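Local coordinates for agarase (PDB 6XJ9), which probably hydrolyses agarose, the galactan of red algal cell walls, as a glycoside hydrolase of a marine bacterium, at residues A[289-303]-A[752-764]. Residues are numbered along the deposited sequence; the frame is centred on the assembly and turned at random.
Sequences KWSLVDPDGYLYLAT and KAMNESMYERRFK
The C-terminal helix 745-763 packs against the beta hairpin formed by strands 289-293 and 299-305, its last turns meeting Lys289, Trp290, Leu299, Leu301 and Thr303 in a largely buried contact. Arg762 grips one backbone oxygen side-on with two nitrogens: NE lies 3.1 Å and NH2 2.9 Å from Trp290 O, which sits close to the guanidinium plane. CG of Arg762 stands anti to the backbone N (chi1 -178°) and the chain runs extended to NE, which carries the guanidinium across to the strand. The Lys289 side chain runs alongside that of Arg762, pointing the other way, and its NZ donates to Arg762 O at 2.8 Å, near the helix end. Replacing Arg762 by a leucine would probably leave Trp290 O without its bonds from NE and NH2 and Asn706 O without its bond from NH1. The Phe763 ring is sandwiched: Leu299 CD1 sits 3.7 Å from its centroid, almost on the ring normal, in a CH-pi contact, while Arg762 CG covers the opposite face. Ser291 CB and OG lie against CZ of the same ring. Leu301 fills the middle, with CG against Tyr759 CE1, CD1 against Met758 CG and CD2 3.6 Å from Arg762 CD. Its backbone N donates a fairly straight bond (164°) to Tyr759 OH at 3.2 Å; this hydroxyl has a second polar partner in Gly267. Farther along, Thr303 OG1 donates to Asn755 OD1 at 2.7 Å from above the amide's carbonyl plane, and its CG2 meets Met758 SD. Strand 282-286 flanks the hairpin on one side; on the other, 299-305 runs parallel to 709-714, consistent with the (beta/alpha)8 barrel of GH50 agarases. Met754 and Arg761 of the terminal helix touch helix 689-704.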
ATOM      1  N   LYS A 289     -11.009  13.262  28.860  1.00 26.08           N
ATOM      2  CA  LYS A 289     -10.196  13.644  27.718  1.00 24.16           C
ATOM      3  C   LYS A 289     -10.727  14.952  27.137  1.00 22.33           C
ATOM      4  O   LYS A 289     -11.935  15.181  27.126  1.00 21.84           O
ATOM      5  CB  LYS A 289     -10.231  12.533  26.663  1.00 25.66           C
ATOM      6  CG  LYS A 289      -9.715  11.181  27.141  1.00 25.69           C
ATOM      7  CD  LYS A 289      -9.948  10.072  26.150  1.00 26.61           C
ATOM      8  CE  LYS A 289      -9.379   8.745  26.614  1.00 25.22           C
ATOM      9  NZ  LYS A 289      -8.871   7.982  25.449  1.00 26.90           N
ATOM     10  N   TRP A 290      -9.818  15.793  26.625  1.00 19.40           N
ATOM     11  CA  TRP A 290     -10.251  17.004  25.949  1.00 19.11           C
ATOM     12  C   TRP A 290     -10.996  16.653  24.659  1.00 19.67           C
ATOM     13  O   TRP A 290     -10.709  15.636  24.019  1.00 20.42           O
ATOM     14  CB  TRP A 290      -9.095  17.982  25.734  1.00 17.52           C
ATOM     15  CG  TRP A 290      -8.841  18.822  26.950  1.00 17.14           C
ATOM     16  CD1 TRP A 290      -7.824  18.686  27.852  1.00 17.20           C
ATOM     17  CD2 TRP A 290      -9.645  19.925  27.406  1.00 16.73           C
ATOM     18  NE1 TRP A 290      -7.923  19.641  28.829  1.00 17.65           N
ATOM     19  CE2 TRP A 290      -9.035  20.417  28.580  1.00 17.68           C
ATOM     20  CE3 TRP A 290     -10.810  20.552  26.928  1.00 17.32           C
ATOM     21  CZ2 TRP A 290      -9.567  21.498  29.289  1.00 17.53           C
ATOM     22  CZ3 TRP A 290     -11.336  21.617  27.634  1.00 17.18           C
ATOM     23  CH2 TRP A 290     -10.711  22.093  28.794  1.00 17.44           C
ATOM     24  N   SER A 291     -11.977  17.493  24.321  1.00 18.06           N
ATOM     25  CA  SER A 291     -12.705  17.388  23.067  1.00 18.68           C
ATOM     26  C   SER A 291     -13.011  18.789  22.558  1.00 19.42           C
ATOM     27  O   SER A 291     -12.918  19.767  23.309  1.00 19.71           O
ATOM     28  CB  SER A 291     -13.978  16.616  23.234  1.00 19.52           C
ATOM     29  OG  SER A 291     -14.565  16.322  21.972  1.00 18.68           O
ATOM     30  N   LEU A 292     -13.358  18.871  21.270  1.00 18.45           N
ATOM     31  CA  LEU A 292     -14.096  20.032  20.819  1.00 17.59           C
ATOM     32  C   LEU A 292     -15.565  19.650  20.867  1.00 17.28           C
ATOM     33  O   LEU A 292     -15.899  18.483  21.072  1.00 16.16           O
ATOM     34  CB  LEU A 292     -13.662  20.450  19.409  1.00 15.89           C
ATOM     35  CG  LEU A 292     -12.232  20.987  19.284  1.00 16.64           C
ATOM     36  CD1 LEU A 292     -11.997  21.574  17.891  1.00 15.24           C
ATOM     37  CD2 LEU A 292     -11.918  22.020  20.364  1.00 15.99           C
ATOM     38  N   VAL A 293     -16.414  20.658  20.667  1.00 18.26           N
ATOM     39  CA  VAL A 293     -17.847  20.475  20.580  1.00 18.81           C
ATOM     40  C   VAL A 293     -18.301  21.306  19.385  1.00 18.46           C
ATOM     41  O   VAL A 293     -17.925  22.469  19.276  1.00 17.40           O
ATOM     42  CB  VAL A 293     -18.533  20.932  21.883  1.00 18.92           C
ATOM     43  CG1 VAL A 293     -20.036  20.695  21.872  1.00 19.18           C
ATOM     44  CG2 VAL A 293     -17.889  20.320  23.114  1.00 19.19           C
ATOM     45  N   ASP A 294     -19.090  20.691  18.492  1.00 20.03           N
ATOM     46  CA  ASP A 294     -19.570  21.375  17.299  1.00 20.67           C
ATOM     47  C   ASP A 294     -20.725  22.306  17.683  1.00 20.80           C
ATOM     48  O   ASP A 294     -21.224  22.234  18.806  1.00 22.27           O
ATOM     49  CB  ASP A 294     -19.835  20.386  16.148  1.00 20.01           C
ATOM     50  CG  ASP A 294     -21.202  19.711  16.145  1.00 21.64           C
ATOM     51  OD1 ASP A 294     -22.102  20.181  16.883  1.00 22.79           O
ATOM     52  OD2 ASP A 294     -21.374  18.734  15.374  1.00 20.50           O
ATOM     53  N   PRO A 295     -21.177  23.213  16.783  1.00 21.09           N
ATOM     54  CA  PRO A 295     -22.288  24.122  17.077  1.00 21.04           C
ATOM     55  C   PRO A 295     -23.593  23.511  17.593  1.00 23.16           C
ATOM     56  O   PRO A 295     -24.345  24.204  18.277  1.00 22.96           O
ATOM     57  CB  PRO A 295     -22.530  24.794  15.723  1.00 20.52           C
ATOM     58  CG  PRO A 295     -21.130  24.867  15.133  1.00 20.34           C
ATOM     59  CD  PRO A 295     -20.553  23.506  15.473  1.00 21.22           C
ATOM     60  N   ASP A 296     -23.831  22.232  17.256  1.00 23.35           N
ATOM     61  CA  ASP A 296     -25.033  21.474  17.581  1.00 23.46           C
ATOM     62  C   ASP A 296     -24.847  20.661  18.865  1.00 24.17           C
ATOM     63  O   ASP A 296     -25.789  20.029  19.340  1.00 23.08           O
ATOM     64  CB  ASP A 296     -25.440  20.564  16.414  1.00 23.56           C
ATOM     65  CG  ASP A 296     -25.820  21.333  15.161  1.00 23.43           C
ATOM     66  OD1 ASP A 296     -26.248  22.499  15.304  1.00 23.16           O
ATOM     67  OD2 ASP A 296     -25.706  20.757  14.056  1.00 24.04           O
ATOM     68  N   GLY A 297     -23.636  20.693  19.432  1.00 25.06           N
ATOM     69  CA  GLY A 297     -23.373  20.090  20.735  1.00 25.53           C
ATOM     70  C   GLY A 297     -22.809  18.669  20.666  1.00 25.35           C
ATOM     71  O   GLY A 297     -22.682  18.005  21.699  1.00 26.24           O
ATOM     72  N   TYR A 298     -22.470  18.194  19.459  1.00 23.22           N
ATOM     73  CA  TYR A 298     -21.878  16.874  19.321  1.00 23.60           C
ATOM     74  C   TYR A 298     -20.368  16.982  19.508  1.00 22.25           C
ATOM     75  O   TYR A 298     -19.784  17.996  19.143  1.00 22.43           O
ATOM     76  CB  TYR A 298     -22.109  16.316  17.915  1.00 25.04           C
ATOM     77  CG  TYR A 298     -23.556  16.080  17.586  1.00 27.54           C
ATOM     78  CD1 TYR A 298     -24.211  14.952  18.052  1.00 28.87           C
ATOM     79  CD2 TYR A 298     -24.279  17.001  16.844  1.00 27.85           C
ATOM     80  CE1 TYR A 298     -25.550  14.730  17.780  1.00 30.15           C
ATOM     81  CE2 TYR A 298     -25.618  16.790  16.551  1.00 30.05           C
ATOM     82  CZ  TYR A 298     -26.249  15.648  17.018  1.00 30.27           C
ATOM     83  OH  TYR A 298     -27.567  15.427  16.759  1.00 30.60           O
ATOM     84  N   LEU A 299     -19.745  15.909  20.013  1.00 21.59           N
ATOM     85  CA  LEU A 299     -18.293  15.880  20.153  1.00 22.66           C
ATOM     86  C   LEU A 299     -17.631  15.984  18.782  1.00 21.62           C
ATOM     87  O   LEU A 299     -18.192  15.542  17.781  1.00 24.34           O
ATOM     88  CB  LEU A 299     -17.835  14.620  20.897  1.00 21.10           C
ATOM     89  CG  LEU A 299     -18.205  14.503  22.377  1.00 22.43           C
ATOM     90  CD1 LEU A 299     -17.281  13.511  23.058  1.00 22.54           C
ATOM     91  CD2 LEU A 299     -18.150  15.846  23.096  1.00 21.96           C
ATOM     92  N   TYR A 300     -16.425  16.566  18.755  1.00 21.47           N
ATOM     93  CA  TYR A 300     -15.762  16.913  17.505  1.00 20.09           C
ATOM     94  C   TYR A 300     -14.257  16.882  17.721  1.00 19.05           C
ATOM     95  O   TYR A 300     -13.764  17.396  18.719  1.00 17.85           O
ATOM     96  CB  TYR A 300     -16.224  18.297  17.037  1.00 19.91           C
ATOM     97  CG  TYR A 300     -15.636  18.822  15.748  1.00 19.84           C
ATOM     98  CD1 TYR A 300     -16.186  18.504  14.513  1.00 19.22           C
ATOM     99  CD2 TYR A 300     -14.535  19.665  15.765  1.00 19.28           C
ATOM    100  CE1 TYR A 300     -15.636  18.990  13.333  1.00 18.96           C
ATOM    101  CE2 TYR A 300     -13.982  20.165  14.600  1.00 19.02           C
ATOM    102  CZ  TYR A 300     -14.535  19.836  13.374  1.00 18.45           C
ATOM    103  OH  TYR A 300     -13.989  20.356  12.229  1.00 16.31           O
ATOM    104  N   LEU A 301     -13.553  16.229  16.791  1.00 19.22           N
ATOM    105  CA  LEU A 301     -12.101  16.273  16.713  1.00 19.43           C
ATOM    106  C   LEU A 301     -11.739  16.854  15.349  1.00 19.26           C
ATOM    107  O   LEU A 301     -12.439  16.596  14.370  1.00 20.67           O
ATOM    108  CB  LEU A 301     -11.556  14.850  16.853  1.00 19.14           C
ATOM    109  CG  LEU A 301     -11.861  14.118  18.159  1.00 20.18           C
ATOM    110  CD1 LEU A 301     -11.456  12.664  18.043  1.00 19.19           C
ATOM    111  CD2 LEU A 301     -11.165  14.760  19.350  1.00 18.96           C
ATOM    112  N   ALA A 302     -10.650  17.630  15.282  1.00 18.81           N
ATOM    113  CA  ALA A 302     -10.287  18.315  14.048  1.00 18.65           C
ATOM    114  C   ALA A 302      -9.268  17.496  13.261  1.00 19.09           C
ATOM    115  O   ALA A 302      -8.112  17.379  13.667  1.00 18.98           O
ATOM    116  CB  ALA A 302      -9.741  19.695  14.344  1.00 19.41           C
ATOM    117  N   THR A 303      -9.711  16.962  12.120  1.00 17.19           N
ATOM    118  CA  THR A 303      -8.823  16.332  11.159  1.00 17.12           C
ATOM    119  C   THR A 303      -8.986  17.052   9.825  1.00 17.37           C
ATOM    120  O   THR A 303     -10.037  17.631   9.538  1.00 16.67           O
ATOM    121  CB  THR A 303      -9.076  14.821  11.034  1.00 16.76           C
ATOM    122  OG1 THR A 303     -10.393  14.636  10.505  1.00 18.11           O
ATOM    123  CG2 THR A 303      -8.940  14.092  12.355  1.00 16.40           C
ATOM    124  N   LYS A 752      -9.346   7.607   5.610  1.00 20.65           N
ATOM    125  CA  LYS A 752     -10.747   7.238   5.760  1.00 22.52           C
ATOM    126  C   LYS A 752     -10.920   6.375   7.004  1.00 22.51           C
ATOM    127  O   LYS A 752     -11.898   6.523   7.738  1.00 25.50           O
ATOM    128  CB  LYS A 752     -11.234   6.343   4.620  1.00 23.22           C
ATOM    129  CG  LYS A 752     -11.550   6.986   3.281  1.00 23.88           C
ATOM    130  CD  LYS A 752     -12.160   5.902   2.402  1.00 25.44           C
ATOM    131  CE  LYS A 752     -12.163   6.163   0.919  1.00 26.60           C
ATOM    132  NZ  LYS A 752     -12.602   4.934   0.202  1.00 28.27           N
ATOM    133  N   ALA A 753      -9.998   5.423   7.194  1.00 23.06           N
ATOM    134  CA  ALA A 753     -10.099   4.473   8.289  1.00 22.72           C
ATOM    135  C   ALA A 753      -9.908   5.220   9.604  1.00 22.02           C
ATOM    136  O   ALA A 753     -10.663   5.016  10.549  1.00 21.30           O
ATOM    137  CB  ALA A 753      -9.076   3.375   8.130  1.00 23.31           C
ATOM    138  N   MET A 754      -8.909   6.106   9.625  1.00 21.34           N
ATOM    139  CA  MET A 754      -8.561   6.860  10.820  0.50 21.54           C
ATOM    140  C   MET A 754      -9.751   7.709  11.262  1.00 20.91           C
ATOM    141  O   MET A 754     -10.128   7.691  12.424  1.00 21.46           O
ATOM    142  CB  MET A 754      -7.355   7.771  10.568  0.50 21.37           C
ATOM    143  CG  MET A 754      -6.987   8.613  11.774  0.50 21.61           C
ATOM    144  SD  MET A 754      -6.526   7.575  13.183  0.50 23.59           S
ATOM    145  CE  MET A 754      -7.188   8.550  14.527  0.50 23.53           C
ATOM    146  N   ASN A 755     -10.332   8.455  10.313  1.00 21.79           N
ATOM    147  CA  ASN A 755     -11.415   9.392  10.585  1.00 21.26           C
ATOM    148  C   ASN A 755     -12.661   8.630  11.020  1.00 22.91           C
ATOM    149  O   ASN A 755     -13.438   9.129  11.837  1.00 23.03           O
ATOM    150  CB  ASN A 755     -11.733  10.251   9.356  1.00 20.66           C
ATOM    151  CG  ASN A 755     -10.696  11.318   9.077  1.00 20.93           C
ATOM    152  OD1 ASN A 755     -10.248  12.009   9.995  1.00 20.68           O
ATOM    153  ND2 ASN A 755     -10.328  11.481   7.811  1.00 19.80           N
ATOM    154  N   GLU A 756     -12.834   7.421  10.471  1.00 24.07           N
ATOM    155  CA  GLU A 756     -13.996   6.597  10.766  1.00 25.32           C
ATOM    156  C   GLU A 756     -13.983   6.211  12.244  1.00 24.81           C
ATOM    157  O   GLU A 756     -15.010   6.274  12.924  1.00 25.10           O
ATOM    158  CB  GLU A 756     -14.026   5.371   9.842  1.00 26.47           C
ATOM    159  CG  GLU A 756     -15.257   4.504  10.015  1.00 27.56           C
ATOM    160  CD  GLU A 756     -16.559   5.227   9.717  1.00 30.78           C
ATOM    161  OE1 GLU A 756     -16.621   5.936   8.693  1.00 30.94           O
ATOM    162  OE2 GLU A 756     -17.498   5.105  10.529  1.00 33.52           O
ATOM    163  N   SER A 757     -12.801   5.840  12.746  1.00 23.44           N
ATOM    164  CA  SER A 757     -12.706   5.209  14.050  1.00 24.14           C
ATOM    165  C   SER A 757     -12.375   6.209  15.156  1.00 23.78           C
ATOM    166  O   SER A 757     -12.412   5.832  16.324  1.00 25.52           O
ATOM    167  CB  SER A 757     -11.729   4.059  14.026  1.00 25.69           C
ATOM    168  OG  SER A 757     -10.428   4.536  13.722  1.00 29.49           O
ATOM    169  N   MET A 758     -12.099   7.476  14.814  1.00 22.12           N
ATOM    170  CA  MET A 758     -11.491   8.365  15.802  1.00 22.32           C
ATOM    171  C   MET A 758     -12.372   8.586  17.029  1.00 22.78           C
ATOM    172  O   MET A 758     -11.856   8.578  18.145  1.00 21.82           O
ATOM    173  CB  MET A 758     -11.044   9.718  15.242  1.00 21.60           C
ATOM    174  CG  MET A 758     -12.138  10.580  14.649  1.00 21.30           C
ATOM    175  SD  MET A 758     -11.365  11.965  13.758  1.00 22.91           S
ATOM    176  CE  MET A 758     -12.795  12.578  12.861  1.00 20.42           C
ATOM    177  N   TYR A 759     -13.678   8.820  16.831  1.00 23.24           N
ATOM    178  CA  TYR A 759     -14.535   9.152  17.962  1.00 23.21           C
ATOM    179  C   TYR A 759     -14.588   7.979  18.939  1.00 23.87           C
ATOM    180  O   TYR A 759     -14.359   8.142  20.138  1.00 24.08           O
ATOM    181  CB  TYR A 759     -15.905   9.653  17.487  1.00 23.03           C
ATOM    182  CG  TYR A 759     -15.849  10.989  16.789  1.00 22.32           C
ATOM    183  CD1 TYR A 759     -15.357  12.109  17.444  1.00 21.08           C
ATOM    184  CD2 TYR A 759     -16.279  11.138  15.477  1.00 21.14           C
ATOM    185  CE1 TYR A 759     -15.279  13.336  16.808  1.00 19.70           C
ATOM    186  CE2 TYR A 759     -16.235  12.371  14.840  1.00 21.11           C
ATOM    187  CZ  TYR A 759     -15.740  13.475  15.513  1.00 20.38           C
ATOM    188  OH  TYR A 759     -15.651  14.692  14.893  1.00 19.41           O
ATOM    189  N   GLU A 760     -14.830   6.787  18.385  1.00 24.47           N
ATOM    190  CA  GLU A 760     -14.898   5.541  19.131  1.00 25.99           C
ATOM    191  C   GLU A 760     -13.587   5.251  19.848  1.00 25.28           C
ATOM    192  O   GLU A 760     -13.586   4.946  21.037  1.00 24.71           O
ATOM    193  CB  GLU A 760     -15.214   4.407  18.160  1.00 29.51           C
ATOM    194  CG  GLU A 760     -16.549   4.627  17.473  1.00 34.61           C
ATOM    195  CD  GLU A 760     -17.380   3.374  17.310  1.00 38.71           C
ATOM    196  OE1 GLU A 760     -18.440   3.289  17.967  1.00 39.19           O
ATOM    197  OE2 GLU A 760     -16.963   2.495  16.528  1.00 43.77           O
ATOM    198  N   ARG A 761     -12.474   5.328  19.111  1.00 26.07           N
ATOM    199  CA  ARG A 761     -11.170   5.056  19.693  1.00 24.89           C
ATOM    200  C   ARG A 761     -10.889   6.009  20.855  1.00 25.36           C
ATOM    201  O   ARG A 761     -10.389   5.579  21.894  1.00 26.27           O
ATOM    202  CB  ARG A 761     -10.067   5.149  18.634  1.00 25.31           C
ATOM    203  CG  ARG A 761      -8.688   4.790  19.168  1.00 24.78           C
ATOM    204  CD  ARG A 761      -7.596   4.933  18.134  1.00 25.83           C
ATOM    205  NE  ARG A 761      -6.281   4.682  18.718  1.00 23.43           N
ATOM    206  CZ  ARG A 761      -5.515   3.654  18.380  1.00 23.14           C
ATOM    207  NH1 ARG A 761      -5.940   2.790  17.470  1.00 23.16           N
ATOM    208  NH2 ARG A 761      -4.325   3.507  18.933  1.00 21.40           N
ATOM    209  N   ARG A 762     -11.198   7.302  20.690  1.00 24.13           N
ATOM    210  CA  ARG A 762     -10.813   8.269  21.708  1.00 24.21           C
ATOM    211  C   ARG A 762     -11.727   8.177  22.927  1.00 24.83           C
ATOM    212  O   ARG A 762     -11.257   8.307  24.057  1.00 25.95           O
ATOM    213  CB  ARG A 762     -10.817   9.710  21.180  1.00 22.71           C
ATOM    214  CG  ARG A 762     -10.366  10.736  22.212  1.00 19.95           C
ATOM    215  CD  ARG A 762     -10.231  12.124  21.604  1.00 19.43           C
ATOM    216  NE  ARG A 762      -9.742  13.124  22.545  1.00 19.27           N
ATOM    217  CZ  ARG A 762      -8.467  13.308  22.873  1.00 19.31           C
ATOM    218  NH1 ARG A 762      -7.529  12.549  22.332  1.00 20.01           N
ATOM    219  NH2 ARG A 762      -8.129  14.245  23.746  1.00 17.45           N
ATOM    220  N   PHE A 763     -13.030   7.975  22.696  1.00 27.16           N
ATOM    221  CA  PHE A 763     -14.022   8.296  23.712  1.00 29.31           C
ATOM    222  C   PHE A 763     -14.785   7.078  24.228  1.00 34.34           C
ATOM    223  O   PHE A 763     -15.417   7.166  25.278  1.00 36.76           O
ATOM    224  CB  PHE A 763     -14.998   9.351  23.187  1.00 26.99           C
ATOM    225  CG  PHE A 763     -14.407  10.723  23.000  1.00 24.75           C
ATOM    226  CD1 PHE A 763     -13.964  11.462  24.088  1.00 24.04           C
ATOM    227  CD2 PHE A 763     -14.293  11.273  21.734  1.00 24.79           C
ATOM    228  CE1 PHE A 763     -13.440  12.735  23.914  1.00 24.67           C
ATOM    229  CE2 PHE A 763     -13.772  12.547  21.561  1.00 23.63           C
ATOM    230  CZ  PHE A 763     -13.342  13.274  22.648  1.00 24.10           C
ATOM    231  N   LYS A 764     -14.754   5.960  23.495  1.00 39.12           N
ATOM    232  CA  LYS A 764     -15.523   4.793  23.904  1.00 41.28           C
ATOM    233  C   LYS A 764     -14.608   3.787  24.615  1.00 41.26           C
ATOM    234  O   LYS A 764     -15.035   3.299  25.689  1.00 42.95           O
ATOM    235  CB  LYS A 764     -16.231   4.162  22.704  1.00 42.16           C
ATOM    236  CG  LYS A 764     -17.604   3.575  22.995  1.00 45.78           C
ATOM    237  CD  LYS A 764     -18.299   3.064  21.749  1.00 46.88           C
ATOM    238  CE  LYS A 764     -19.810   3.135  21.836  1.00 51.21           C
ATOM    239  NZ  LYS A 764     -20.436   3.159  20.490  1.00 51.82           N
TER